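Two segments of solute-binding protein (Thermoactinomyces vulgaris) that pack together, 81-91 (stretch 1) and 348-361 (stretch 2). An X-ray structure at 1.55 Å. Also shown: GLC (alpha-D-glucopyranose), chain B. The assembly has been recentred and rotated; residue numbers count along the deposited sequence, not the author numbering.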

ATOM      1  N   PRO A  81      -8.269  -1.044  -1.218  1.00 11.31           N
ATOM      2  CA  PRO A  81      -7.103  -0.317  -0.701  1.00 10.58           C
ATOM      3  C   PRO A  81      -7.479   1.058  -0.134  1.00  9.87           C
ATOM      4  O   PRO A  81      -8.310   1.763  -0.714  1.00 11.41           O
ATOM      5  N   HIS A  82      -6.855   1.423   0.986  1.00  9.65           N
ATOM      6  CA  HIS A  82      -7.256   2.590   1.779  1.00 10.97           C
ATOM      7  C   HIS A  82      -7.052   3.942   1.095  1.00 11.20           C
ATOM      8  O   HIS A  82      -7.619   4.941   1.530  1.00 11.37           O
ATOM      9  N   ASP A  83      -6.230   3.985   0.047  1.00 11.43           N
ATOM     10  CA  ASP A  83      -5.883   5.262  -0.586  1.00 12.50           C
ATOM     11  C   ASP A  83      -7.082   5.962  -1.239  1.00 12.95           C
ATOM     12  O   ASP A  83      -7.024   7.157  -1.531  1.00 14.13           O
ATOM     13  N   ARG A  84      -8.169   5.221  -1.440  1.00 13.36           N
ATOM     14  CA  ARG A  84      -9.394   5.782  -2.020  1.00 14.23           C
ATOM     15  C   ARG A  84     -10.502   5.963  -0.974  1.00 13.55           C
ATOM     16  O   ARG A  84     -11.672   6.168  -1.320  1.00 13.81           O
ATOM     17  N   LEU A  85     -10.123   5.905   0.302  1.00 12.56           N
ATOM     18  CA  LEU A  85     -11.064   6.080   1.410  1.00 13.65           C
ATOM     19  C   LEU A  85     -11.709   7.466   1.413  1.00 13.64           C
ATOM     20  O   LEU A  85     -12.908   7.592   1.660  1.00 13.98           O
ATOM     21  N   GLY A  86     -10.906   8.493   1.134  1.00 14.25           N
ATOM     22  CA  GLY A  86     -11.379   9.876   1.119  1.00 15.34           C
ATOM     23  C   GLY A  86     -12.532  10.106   0.166  1.00 16.44           C
ATOM     24  O   GLY A  86     -13.527  10.732   0.533  1.00 18.16           O
ATOM     25  N   GLU A  87     -12.393   9.589  -1.053  1.00 17.50           N
ATOM     26  CA  GLU A  87     -13.452   9.643  -2.064  1.00 19.03           C
ATOM     27  C   GLU A  87     -14.737   8.990  -1.554  1.00 19.03           C
ATOM     28  O   GLU A  87     -15.826   9.535  -1.727  1.00 20.10           O
ATOM     29  N   ALA A  88     -14.596   7.830  -0.915  1.00 17.59           N
ATOM     30  CA  ALA A  88     -15.738   7.077  -0.400  1.00 16.88           C
ATOM     31  C   ALA A  88     -16.449   7.791   0.747  1.00 17.41           C
ATOM     32  O   ALA A  88     -17.680   7.824   0.795  1.00 17.00           O
ATOM     33  N   VAL A  89     -15.670   8.359   1.667  1.00 16.88           N
ATOM     34  CA  VAL A  89     -16.216   9.038   2.842  1.00 18.10           C
ATOM     35  C   VAL A  89     -16.952  10.328   2.465  1.00 20.56           C
ATOM     36  O   VAL A  89     -18.082  10.554   2.906  1.00 21.26           O
ATOM     37  N   THR A  90     -16.311  11.157   1.642  1.00 21.14           N
ATOM     38  CA  THR A  90     -16.881  12.443   1.228  1.00 23.10           C
ATOM     39  C   THR A  90     -18.163  12.293   0.401  1.00 23.16           C
ATOM     40  O   THR A  90     -19.044  13.154   0.457  1.00 25.13           O
ATOM     41  N   LYS A  91     -18.260  11.197  -0.353  1.00 22.54           N
ATOM     42  CA  LYS A  91     -19.435  10.907  -1.184  1.00 22.08           C
ATOM     43  C   LYS A  91     -20.523  10.147  -0.418  1.00 20.65           C
ATOM     44  O   LYS A  91     -21.589   9.846  -0.968  1.00 21.27           O
ATOM     45  N   VAL A 348       4.669   5.023   6.235  1.00 13.75           N
ATOM     46  CA  VAL A 348       3.543   5.922   6.484  1.00 14.84           C
ATOM     47  C   VAL A 348       2.428   5.656   5.474  1.00 14.16           C
ATOM     48  O   VAL A 348       2.703   5.291   4.328  1.00 12.70           O
ATOM     49  N   PRO A 349       1.164   5.826   5.897  1.00 13.37           N
ATOM     50  CA  PRO A 349       0.060   5.516   4.994  1.00 12.57           C
ATOM     51  C   PRO A 349       0.053   6.418   3.767  1.00 11.58           C
ATOM     52  O   PRO A 349       0.306   7.620   3.881  1.00 14.12           O
ATOM     53  N   MET A 350      -0.215   5.840   2.599  1.00 12.13           N
ATOM     54  CA  MET A 350      -0.474   6.646   1.414  1.00 12.77           C
ATOM     55  C   MET A 350      -1.614   7.608   1.733  1.00 12.13           C
ATOM     56  O   MET A 350      -2.609   7.200   2.341  1.00 12.51           O
ATOM     57  N   PRO A 351      -1.467   8.891   1.351  1.00 11.48           N
ATOM     58  CA  PRO A 351      -2.552   9.851   1.545  1.00 12.52           C
ATOM     59  C   PRO A 351      -3.861   9.324   0.967  1.00 13.30           C
ATOM     60  O   PRO A 351      -3.872   8.762  -0.132  1.00 14.47           O
ATOM     61  N   SER A 352      -4.946   9.492   1.717  1.00 12.35           N
ATOM     62  CA  SER A 352      -6.245   8.949   1.329  1.00 13.32           C
ATOM     63  C   SER A 352      -7.245  10.023   0.900  1.00 13.19           C
ATOM     64  O   SER A 352      -8.372   9.705   0.519  1.00 14.48           O
ATOM     65  N   ILE A 353      -6.835  11.289   0.960  1.00 12.91           N
ATOM     66  CA  ILE A 353      -7.692  12.390   0.508  1.00 12.89           C
ATOM     67  C   ILE A 353      -7.883  12.329  -1.015  1.00 13.19           C
ATOM     68  O   ILE A 353      -6.989  11.868  -1.727  1.00 12.99           O
ATOM     69  N   PRO A 354      -9.060  12.765  -1.516  1.00 13.68           N
ATOM     70  CA  PRO A 354      -9.335  12.668  -2.956  1.00 14.77           C
ATOM     71  C   PRO A 354      -8.272  13.335  -3.830  1.00 13.29           C
ATOM     72  O   PRO A 354      -7.987  12.855  -4.929  1.00 15.45           O
ATOM     73  N   GLU A 355      -7.683  14.416  -3.327  1.00 13.97           N
ATOM     74  CA  GLU A 355      -6.683  15.185  -4.067  1.00 14.52           C
ATOM     75  C   GLU A 355      -5.417  14.399  -4.426  1.00 14.14           C
ATOM     76  O   GLU A 355      -4.733  14.737  -5.391  1.00 13.90           O
ATOM     77  N   MET A 356      -5.109  13.352  -3.662  1.00 13.68           N
ATOM     78  CA  MET A 356      -3.957  12.503  -3.976  1.00 14.17           C
ATOM     79  C   MET A 356      -4.102  11.832  -5.345  1.00 15.36           C
ATOM     80  O   MET A 356      -3.106  11.570  -6.022  1.00 15.02           O
ATOM     81  N   GLY A 357      -5.346  11.575  -5.749  1.00 16.81           N
ATOM     82  CA  GLY A 357      -5.640  10.937  -7.033  1.00 17.54           C
ATOM     83  C   GLY A 357      -5.023  11.616  -8.244  1.00 17.86           C
ATOM     84  O   GLY A 357      -4.637  10.948  -9.206  1.00 19.48           O
ATOM     85  N   VAL A 358      -4.921  12.943  -8.193  1.00 17.54           N
ATOM     86  CA  VAL A 358      -4.389  13.716  -9.318  1.00 17.80           C
ATOM     87  C   VAL A 358      -2.914  14.094  -9.138  1.00 16.71           C
ATOM     88  O   VAL A 358      -2.349  14.819  -9.958  1.00 17.17           O
ATOM     89  N   VAL A 359      -2.299  13.598  -8.066  1.00 15.49           N
ATOM     90  CA  VAL A 359      -0.880  13.850  -7.803  1.00 14.77           C
ATOM     91  C   VAL A 359       0.014  12.912  -8.620  1.00 14.56           C
ATOM     92  O   VAL A 359       1.038  13.344  -9.158  1.00 13.67           O
ATOM     93  N   TRP A 360      -0.390  11.645  -8.722  1.00 14.21           N
ATOM     94  CA  TRP A 360       0.432  10.596  -9.337  1.00 14.89           C
ATOM     95  C   TRP A 360       0.922  10.928 -10.747  1.00 15.15           C
ATOM     96  O   TRP A 360       2.118  10.836 -11.020  1.00 15.96           O
ATOM     97  N   GLU A 361       0.003  11.310 -11.634  1.00 15.93           N
ATOM     98  CA  GLU A 361       0.348  11.579 -13.036  1.00 16.82           C
ATOM     99  C   GLU A 361       1.431  12.665 -13.197  1.00 15.24           C
ATOM    100  O   GLU A 361       2.477  12.391 -13.788  1.00 15.31           O
TER

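The firmest direct link between the two stretches is made by His 82. With chi1 in p, its ring reaches stretch 2 although CA-to-CB points sideways, and His 82 NE2 donates to Met 350 O at 2.8 Å, the carbonyl lying at the ring edge near its plane. Imidazole suits this buried site because its two nitrogens can serve different partners: ND1 is hydrogen-bonded elsewhere in the structure.

A second, weak bond runs from Gly 86 N to Ser 352 O at 2.9 Å. Glycine permits this approach, since an ideal CB on Gly 86 would lie 2.2 Å from Ser 352 O, a clash. Waters extend the polar seam. Water 1 donates to Asp 83 O (2.6 Å) and Ile 353 O (3.1 Å), while water 4 accepts from Glu 87 N at 2.8 Å and lies 2.7 Å from Ser 352 O.

Arg 84 starts away from stretch 2, but its long m, m, t chain brings the guanidinium back. Salt bridges join Arg 84 NE to Asp 83 OD2 (3.1 Å) and Arg 84 NH1 to Glu 87 OE2 (3.4 Å), both with weak hydrogen bonds. Arg 84 NH2 donates to water 3 (2.8 Å), which donates to Gly 357 O (2.7 Å), and makes a weak hydrogen bond to GLC O3 at 3.1 Å. The glucose also covers one face of Trp 360 (chi1 m), an aromatic surface suited to a sugar's C-H groups, and Trp 360 NE1 donates to water 2 at 2.7 Å.

Van der Waals packing completes the contact. Compact Ser 352 (p) places its CB 3.4 Å from His 82 O. The Pro 354 ring packs along the helix, Pro 354 CB 4.0 Å from Glu 87 CG. Met 350 (m, t, m) directs CA-to-CB toward stretch 1, and its flexible thioether chain brings Met 350 CE to 4.3 Å from Asp 83 OD1.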

ATOM      1  CB  PRO A  81      -6.212  -0.174  -1.937  1.00 10.99           C
ATOM      2  CG  PRO A  81      -6.565  -1.352  -2.777  1.00 11.52           C
ATOM      3  CD  PRO A  81      -8.040  -1.534  -2.591  1.00 11.07           C
ATOM      4  CB  HIS A  82      -6.512   2.601   3.119  1.00 10.40           C
ATOM      5  CG  HIS A  82      -5.174   3.269   3.054  1.00 10.80           C
ATOM      6  ND1 HIS A  82      -4.037   2.618   2.627  1.00 10.55           N
ATOM      7  CD2 HIS A  82      -4.794   4.536   3.343  1.00  9.83           C
ATOM      8  CE1 HIS A  82      -3.013   3.452   2.663  1.00 11.13           C
ATOM      9  NE2 HIS A  82      -3.446   4.623   3.096  1.00 10.19           N
ATOM     10  CB  ASP A  83      -4.725   5.099  -1.581  1.00 15.42           C
ATOM     11  CG  ASP A  83      -5.037   4.117  -2.691  1.00 17.60           C
ATOM     12  OD1 ASP A  83      -5.125   2.905  -2.407  1.00 19.41           O
ATOM     13  OD2 ASP A  83      -5.176   4.557  -3.853  1.00 22.30           O
ATOM     14  CB  ARG A  84      -9.884   4.928  -3.201  1.00 17.14           C
ATOM     15  CG  ARG A  84      -8.826   4.661  -4.281  1.00 21.65           C
ATOM     16  CD  ARG A  84      -8.440   5.912  -5.055  1.00 27.53           C
ATOM     17  NE  ARG A  84      -7.223   5.704  -5.838  1.00 31.42           N
ATOM     18  CZ  ARG A  84      -6.727   6.572  -6.716  1.00 33.15           C
ATOM     19  NH1 ARG A  84      -7.338   7.728  -6.944  1.00 34.23           N
ATOM     20  NH2 ARG A  84      -5.612   6.279  -7.371  1.00 35.20           N
ATOM     21  CB  LEU A  85     -10.372   5.822   2.754  1.00 15.44           C
ATOM     22  CG  LEU A  85     -11.220   5.810   4.028  1.00 18.30           C
ATOM     23  CD1 LEU A  85     -12.222   4.665   3.999  1.00 20.14           C
ATOM     24  CD2 LEU A  85     -10.331   5.715   5.256  1.00 19.58           C
ATOM     25  CB  GLU A  87     -12.995   8.957  -3.355  1.00 21.95           C
ATOM     26  CG  GLU A  87     -11.952   9.731  -4.153  1.00 27.84           C
ATOM     27  CD  GLU A  87     -11.146   8.845  -5.088  1.00 31.50           C
ATOM     28  OE1 GLU A  87     -11.749   8.079  -5.873  1.00 32.65           O
ATOM     29  OE2 GLU A  87      -9.900   8.923  -5.043  1.00 34.39           O
ATOM     30  CB  ALA A  88     -15.295   5.686   0.032  1.00 14.52           C
ATOM     31  CB  VAL A  89     -15.119   9.318   3.908  1.00 17.79           C
ATOM     32  CG1 VAL A  89     -15.641  10.230   5.014  1.00 18.28           C
ATOM     33  CG2 VAL A  89     -14.611   8.009   4.506  1.00 19.28           C
ATOM     34  CB  THR A  90     -15.855  13.311   0.455  1.00 23.10           C
ATOM     35  OG1 THR A  90     -15.346  12.581  -0.667  1.00 24.16           O
ATOM     36  CG2 THR A  90     -14.699  13.712   1.364  1.00 24.56           C
ATOM     37  CB  LYS A  91     -19.029  10.130  -2.440  1.00 24.25           C
ATOM     38  CG  LYS A  91     -18.113  10.893  -3.394  1.00 27.87           C
ATOM     39  CD  LYS A  91     -18.879  11.821  -4.324  1.00 30.73           C
ATOM     40  CE  LYS A  91     -17.928  12.682  -5.143  1.00 31.40           C
ATOM     41  NZ  LYS A  91     -17.044  11.874  -6.035  1.00 32.70           N
ATOM     42  CB  VAL A 348       3.957   7.422   6.461  1.00 17.47           C
ATOM     43  CG1 VAL A 348       4.826   7.766   7.669  1.00 17.77           C
ATOM     44  CG2 VAL A 348       4.655   7.784   5.157  1.00 15.18           C
ATOM     45  CB  PRO A 349      -1.184   5.781   5.854  1.00 12.82           C
ATOM     46  CG  PRO A 349      -0.698   5.733   7.268  1.00 14.52           C
ATOM     47  CD  PRO A 349       0.680   6.296   7.207  1.00 13.63           C
ATOM     48  CB  MET A 350      -0.862   5.771   0.227  1.00 13.87           C
ATOM     49  CG  MET A 350       0.313   5.181  -0.520  1.00 17.05           C
ATOM     50  SD  MET A 350      -0.203   4.212  -1.942  1.00 25.57           S
ATOM     51  CE  MET A 350      -1.010   2.852  -1.126  1.00 12.63           C
ATOM     52  CB  PRO A 351      -2.070  11.076   0.764  1.00 12.72           C
ATOM     53  CG  PRO A 351      -0.582  10.986   0.836  1.00 12.91           C
ATOM     54  CD  PRO A 351      -0.282   9.519   0.736  1.00 13.11           C
ATOM     55  CB  SER A 352      -6.832   8.107   2.465  1.00 13.29           C
ATOM     56  OG  SER A 352      -6.987   8.883   3.637  1.00 14.74           O
ATOM     57  CB  ILE A 353      -7.167  13.785   0.966  1.00 11.53           C
ATOM     58  CG1 ILE A 353      -5.807  14.117   0.330  1.00 13.14           C
ATOM     59  CG2 ILE A 353      -7.101  13.852   2.493  1.00 12.01           C
ATOM     60  CD1 ILE A 353      -5.425  15.590   0.422  1.00 12.82           C
ATOM     61  CB  PRO A 354     -10.678  13.391  -3.105  1.00 14.53           C
ATOM     62  CG  PRO A 354     -11.326  13.250  -1.775  1.00 15.67           C
ATOM     63  CD  PRO A 354     -10.201  13.349  -0.785  1.00 14.82           C
ATOM     64  CB  GLU A 355      -6.324  16.465  -3.311  1.00 15.34           C
ATOM     65  CG  GLU A 355      -7.453  17.493  -3.274  1.00 16.89           C
ATOM     66  CD  GLU A 355      -8.498  17.221  -2.197  1.00 18.85           C
ATOM     67  OE1 GLU A 355      -8.273  16.350  -1.326  1.00 16.92           O
ATOM     68  OE2 GLU A 355      -9.553  17.889  -2.226  1.00 21.69           O
ATOM     69  CB  MET A 356      -3.727  11.452  -2.885  1.00 14.90           C
ATOM     70  CG  MET A 356      -2.423  10.672  -3.046  1.00 15.74           C
ATOM     71  SD  MET A 356      -0.959  11.717  -2.909  1.00 14.22           S
ATOM     72  CE  MET A 356       0.312  10.639  -3.564  1.00 15.61           C
ATOM     73  CB  VAL A 358      -5.247  14.976  -9.619  1.00 20.87           C
ATOM     74  CG1 VAL A 358      -6.661  14.576 -10.033  1.00 21.43           C
ATOM     75  CG2 VAL A 358      -5.271  15.925  -8.424  1.00 19.86           C
ATOM     76  CB  VAL A 359      -0.543  13.757  -6.286  1.00 14.42           C
ATOM     77  CG1 VAL A 359       0.971  13.696  -6.046  1.00 14.10           C
ATOM     78  CG2 VAL A 359      -1.146  14.930  -5.537  1.00 15.35           C
ATOM     79  CB  TRP A 360      -0.299   9.248  -9.341  1.00 14.98           C
ATOM     80  CG  TRP A 360      -0.687   8.751  -7.981  1.00 15.70           C
ATOM     81  CD1 TRP A 360      -1.947   8.688  -7.464  1.00 14.74           C
ATOM     82  CD2 TRP A 360       0.190   8.250  -6.962  1.00 15.90           C
ATOM     83  NE1 TRP A 360      -1.916   8.176  -6.189  1.00 15.70           N
ATOM     84  CE2 TRP A 360      -0.616   7.901  -5.854  1.00 15.44           C
ATOM     85  CE3 TRP A 360       1.577   8.063  -6.876  1.00 16.12           C
ATOM     86  CZ2 TRP A 360      -0.082   7.370  -4.673  1.00 14.93           C
ATOM     87  CZ3 TRP A 360       2.108   7.537  -5.700  1.00 16.14           C
ATOM     88  CH2 TRP A 360       1.279   7.197  -4.615  1.00 15.78           C
ATOM     89  CB  GLU A 361      -0.909  11.896 -13.866  1.00 19.45           C
ATOM     90  CG  GLU A 361      -0.668  12.062 -15.368  1.00 23.78           C
ATOM     91  CD  GLU A 361      -1.888  12.588 -16.112  1.00 26.12           C
ATOM     92  OE1 GLU A 361      -3.027  12.227 -15.739  1.00 28.21           O
ATOM     93  OE2 GLU A 361      -1.709  13.362 -17.076  1.00 27.86           O
TER
HETATM   94  C1  GLC B   2       0.395   3.407  -6.574  1.00 46.39           C
HETATM   95  C2  GLC B   2      -1.023   3.963  -6.418  1.00 46.53           C
HETATM   96  C3  GLC B   2      -1.595   4.320  -7.788  1.00 46.74           C
HETATM   97  C4  GLC B   2      -0.661   5.290  -8.514  1.00 46.93           C
HETATM   98  C5  GLC B   2       0.752   4.700  -8.585  1.00 46.61           C
HETATM   99  C6  GLC B   2       1.759   5.667  -9.175  1.00 46.31           C
HETATM  100  O2  GLC B   2      -1.849   2.994  -5.793  1.00 46.51           O
HETATM  101  O3  GLC B   2      -2.878   4.907  -7.634  1.00 47.80           O
HETATM  102  O4  GLC B   2      -1.146   5.529  -9.828  1.00 47.23           O
HETATM  103  O5  GLC B   2       1.219   4.347  -7.263  1.00 46.58           O
HETATM  104  O6  GLC B   2       2.390   5.113 -10.318  1.00 46.84           O
HETATM  105  O   HOH W   1      -6.460   9.181  -3.141  1.00 24.03           O
HETATM  106  O   HOH W   2      -4.054   7.757  -4.542  1.00 24.99           O
HETATM  107  O   HOH W   3      -5.151   8.305  -9.253  1.00 31.69           O
HETATM  108  O   HOH W   4      -9.687   9.139  -1.782  1.00 18.30           O